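Local coordinates for protein C2 toxin component I (Clostridium botulinum, PDB 2J3X) that is the enzymatic component of a binary toxin, an ADP-ribosyltransferase that probably transfers ADP-ribose from NAD to actin inside target cells, at residues E250-S255 with E389-K394. The protein carries 2 engineered substitutions. Sequence-based numbering, arbitrary orientation.
Sequences EGYLHS and EILLNK
Tyr252 and Leu391 form the close part of this junction between helix 243-254 and strand 389-392. Both Leu391 methyls lie by the CD2-CE2 bond of the phenol ring: CD1 lies 3.9 Å from CE2 of Tyr252, and Leu391 CD2 is 4.0 Å from Tyr252 CD2. The two side chains approach each other obliquely. With CG anti to the backbone N (chi1 -178°), Tyr252 reaches off the helix toward the strand, and Leu391, with CG likewise anti to its N (chi1 177°), comes to meet it. Around this pair Phe346 packs edge-to-face with the Tyr252 ring and Ile282 of helix 273-286 touches it, while the hydroxyl of this buried tyrosine is hydrogen-bonded to Asn261. Alongside, the packing slackens: Leu253 CD2 stays 4.4 Å from OE2 of Glu389, with no hydrogen bond joining the two segments. Glu389 is, by its sequence context, the second glutamate of the ExE motif of this ADP-ribosyltransferase family, which probably places the start of the strand at the active site; its side chain also touches Ser348 on the adjoining strand 347-350. On the solvent side, the helix ends at exposed His254, and Ser255 follows as the first non-helical residue. There His254 ND1 makes a weak, bent bond to Glu250 O (3.2 Å, 133°), and Leu253 CB lies above one face of the imidazole, displaced toward its rim.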
loop_
_atom_site.group_PDB
_atom_site.type_symbol
_atom_site.label_atom_id
_atom_site.label_comp_id
_atom_site.label_asym_id
_atom_site.label_seq_id
_atom_site.Cartn_x
_atom_site.Cartn_y
_atom_site.Cartn_z
ATOM N N GLU A 250 -16.328 -8.978 -25.624
ATOM C CA GLU A 250 -17.442 -9.771 -25.100
ATOM C C GLU A 250 -17.089 -11.252 -25.052
ATOM O O GLU A 250 -17.345 -11.920 -24.058
ATOM C CB GLU A 250 -18.668 -9.626 -26.001
ATOM C CG GLU A 250 -19.321 -8.236 -25.947
ATOM C CD GLU A 250 -20.058 -7.968 -24.651
ATOM O OE1 GLU A 250 -20.174 -8.877 -23.788
ATOM O OE2 GLU A 250 -20.564 -6.839 -24.509
ATOM N N GLY A 251 -16.498 -11.721 -26.147
ATOM C CA GLY A 251 -16.165 -13.154 -26.272
ATOM C C GLY A 251 -15.174 -13.525 -25.192
ATOM O O GLY A 251 -15.303 -14.563 -24.544
ATOM N N TYR A 252 -14.173 -12.653 -24.987
ATOM C CA TYR A 252 -13.172 -12.916 -23.970
ATOM C C TYR A 252 -13.764 -12.890 -22.576
ATOM O O TYR A 252 -13.393 -13.691 -21.698
ATOM C CB TYR A 252 -12.016 -11.928 -24.109
ATOM C CG TYR A 252 -10.944 -12.233 -23.092
ATOM C CD1 TYR A 252 -10.039 -13.306 -23.295
ATOM C CD2 TYR A 252 -10.891 -11.532 -21.887
ATOM C CE1 TYR A 252 -9.072 -13.619 -22.318
ATOM C CE2 TYR A 252 -9.930 -11.832 -20.911
ATOM C CZ TYR A 252 -9.020 -12.882 -21.153
ATOM O OH TYR A 252 -8.076 -13.190 -20.237
ATOM N N LEU A 253 -14.708 -11.981 -22.340
ATOM C CA LEU A 253 -15.284 -11.860 -21.016
ATOM C C LEU A 253 -16.228 -13.013 -20.704
ATOM O O LEU A 253 -16.413 -13.333 -19.545
ATOM C CB LEU A 253 -16.064 -10.551 -20.869
ATOM C CG LEU A 253 -15.189 -9.278 -20.820
ATOM C CD1 LEU A 253 -16.090 -8.015 -20.934
ATOM C CD2 LEU A 253 -14.243 -9.278 -19.583
ATOM N N HIS A 254 -16.793 -13.631 -21.736
ATOM C CA HIS A 254 -17.861 -14.626 -21.524
ATOM C C HIS A 254 -17.565 -16.066 -21.878
ATOM O O HIS A 254 -18.008 -16.958 -21.135
ATOM C CB HIS A 254 -19.162 -14.194 -22.218
ATOM C CG HIS A 254 -19.806 -13.024 -21.551
ATOM N ND1 HIS A 254 -19.834 -11.765 -22.113
ATOM C CD2 HIS A 254 -20.361 -12.903 -20.323
ATOM C CE1 HIS A 254 -20.438 -10.935 -21.285
ATOM N NE2 HIS A 254 -20.747 -11.595 -20.184
ATOM N N SER A 255 -16.871 -16.309 -22.989
ATOM C CA SER A 255 -16.829 -17.677 -23.531
ATOM C C SER A 255 -15.488 -18.192 -24.008
ATOM O O SER A 255 -15.236 -19.396 -23.904
ATOM C CB SER A 255 -17.835 -17.842 -24.687
ATOM O OG SER A 255 -17.855 -16.696 -25.531
ATOM N N GLU A 389 -13.823 -4.800 -12.524
ATOM C CA GLU A 389 -12.645 -5.342 -13.163
ATOM C C GLU A 389 -11.929 -4.320 -14.026
ATOM O O GLU A 389 -12.555 -3.619 -14.832
ATOM C CB GLU A 389 -13.043 -6.525 -14.079
ATOM C CG GLU A 389 -11.855 -7.029 -14.874
ATOM C CD GLU A 389 -12.112 -8.372 -15.581
ATOM O OE1 GLU A 389 -13.130 -9.034 -15.260
ATOM O OE2 GLU A 389 -11.252 -8.784 -16.398
ATOM N N ILE A 390 -10.621 -4.253 -13.876
ATOM C CA ILE A 390 -9.826 -3.600 -14.901
ATOM C C ILE A 390 -9.075 -4.732 -15.614
ATOM O O ILE A 390 -8.269 -5.446 -14.992
ATOM C CB ILE A 390 -8.835 -2.561 -14.310
ATOM C CG1 ILE A 390 -9.618 -1.294 -13.850
ATOM C CG2 ILE A 390 -7.881 -2.097 -15.417
ATOM C CD1 ILE A 390 -8.758 -0.291 -13.001
ATOM N N LEU A 391 -9.307 -4.855 -16.914
ATOM C CA LEU A 391 -8.636 -5.882 -17.715
ATOM C C LEU A 391 -7.368 -5.308 -18.329
ATOM O O LEU A 391 -7.429 -4.287 -19.045
ATOM C CB LEU A 391 -9.593 -6.412 -18.808
ATOM C CG LEU A 391 -8.948 -7.453 -19.743
ATOM C CD1 LEU A 391 -8.739 -8.666 -18.924
ATOM C CD2 LEU A 391 -9.903 -7.769 -20.916
ATOM N N LEU A 392 -6.235 -5.956 -18.072
ATOM C CA LEU A 392 -4.965 -5.445 -18.620
ATOM C C LEU A 392 -4.587 -6.168 -19.904
ATOM O O LEU A 392 -4.844 -7.384 -20.031
ATOM C CB LEU A 392 -3.819 -5.650 -17.596
ATOM C CG LEU A 392 -4.037 -5.056 -16.203
ATOM C CD1 LEU A 392 -2.767 -5.241 -15.366
ATOM C CD2 LEU A 392 -4.313 -3.574 -16.314
ATOM N N ASN A 393 -3.891 -5.445 -20.780
ATOM C CA ASN A 393 -3.398 -6.023 -22.025
ATOM C C ASN A 393 -2.472 -7.217 -21.748
ATOM O O ASN A 393 -1.823 -7.317 -20.653
ATOM C CB ASN A 393 -2.686 -4.960 -22.832
ATOM C CG ASN A 393 -2.505 -5.357 -24.274
ATOM O OD1 ASN A 393 -3.287 -6.167 -24.802
ATOM N ND2 ASN A 393 -1.493 -4.766 -24.932
ATOM N N LYS A 394 -2.466 -8.157 -22.702
ATOM C CA LYS A 394 -1.550 -9.322 -22.619
ATOM C C LYS A 394 -0.094 -8.803 -22.526
ATOM O O LYS A 394 0.212 -7.696 -22.991
ATOM C CB LYS A 394 -1.743 -10.201 -23.870
ATOM C CG LYS A 394 -1.382 -9.453 -25.179
ATOM C CD LYS A 394 -1.790 -10.140 -26.525
ATOM C CE LYS A 394 -1.323 -9.191 -27.679
ATOM N NZ LYS A 394 0.144 -9.247 -27.777
#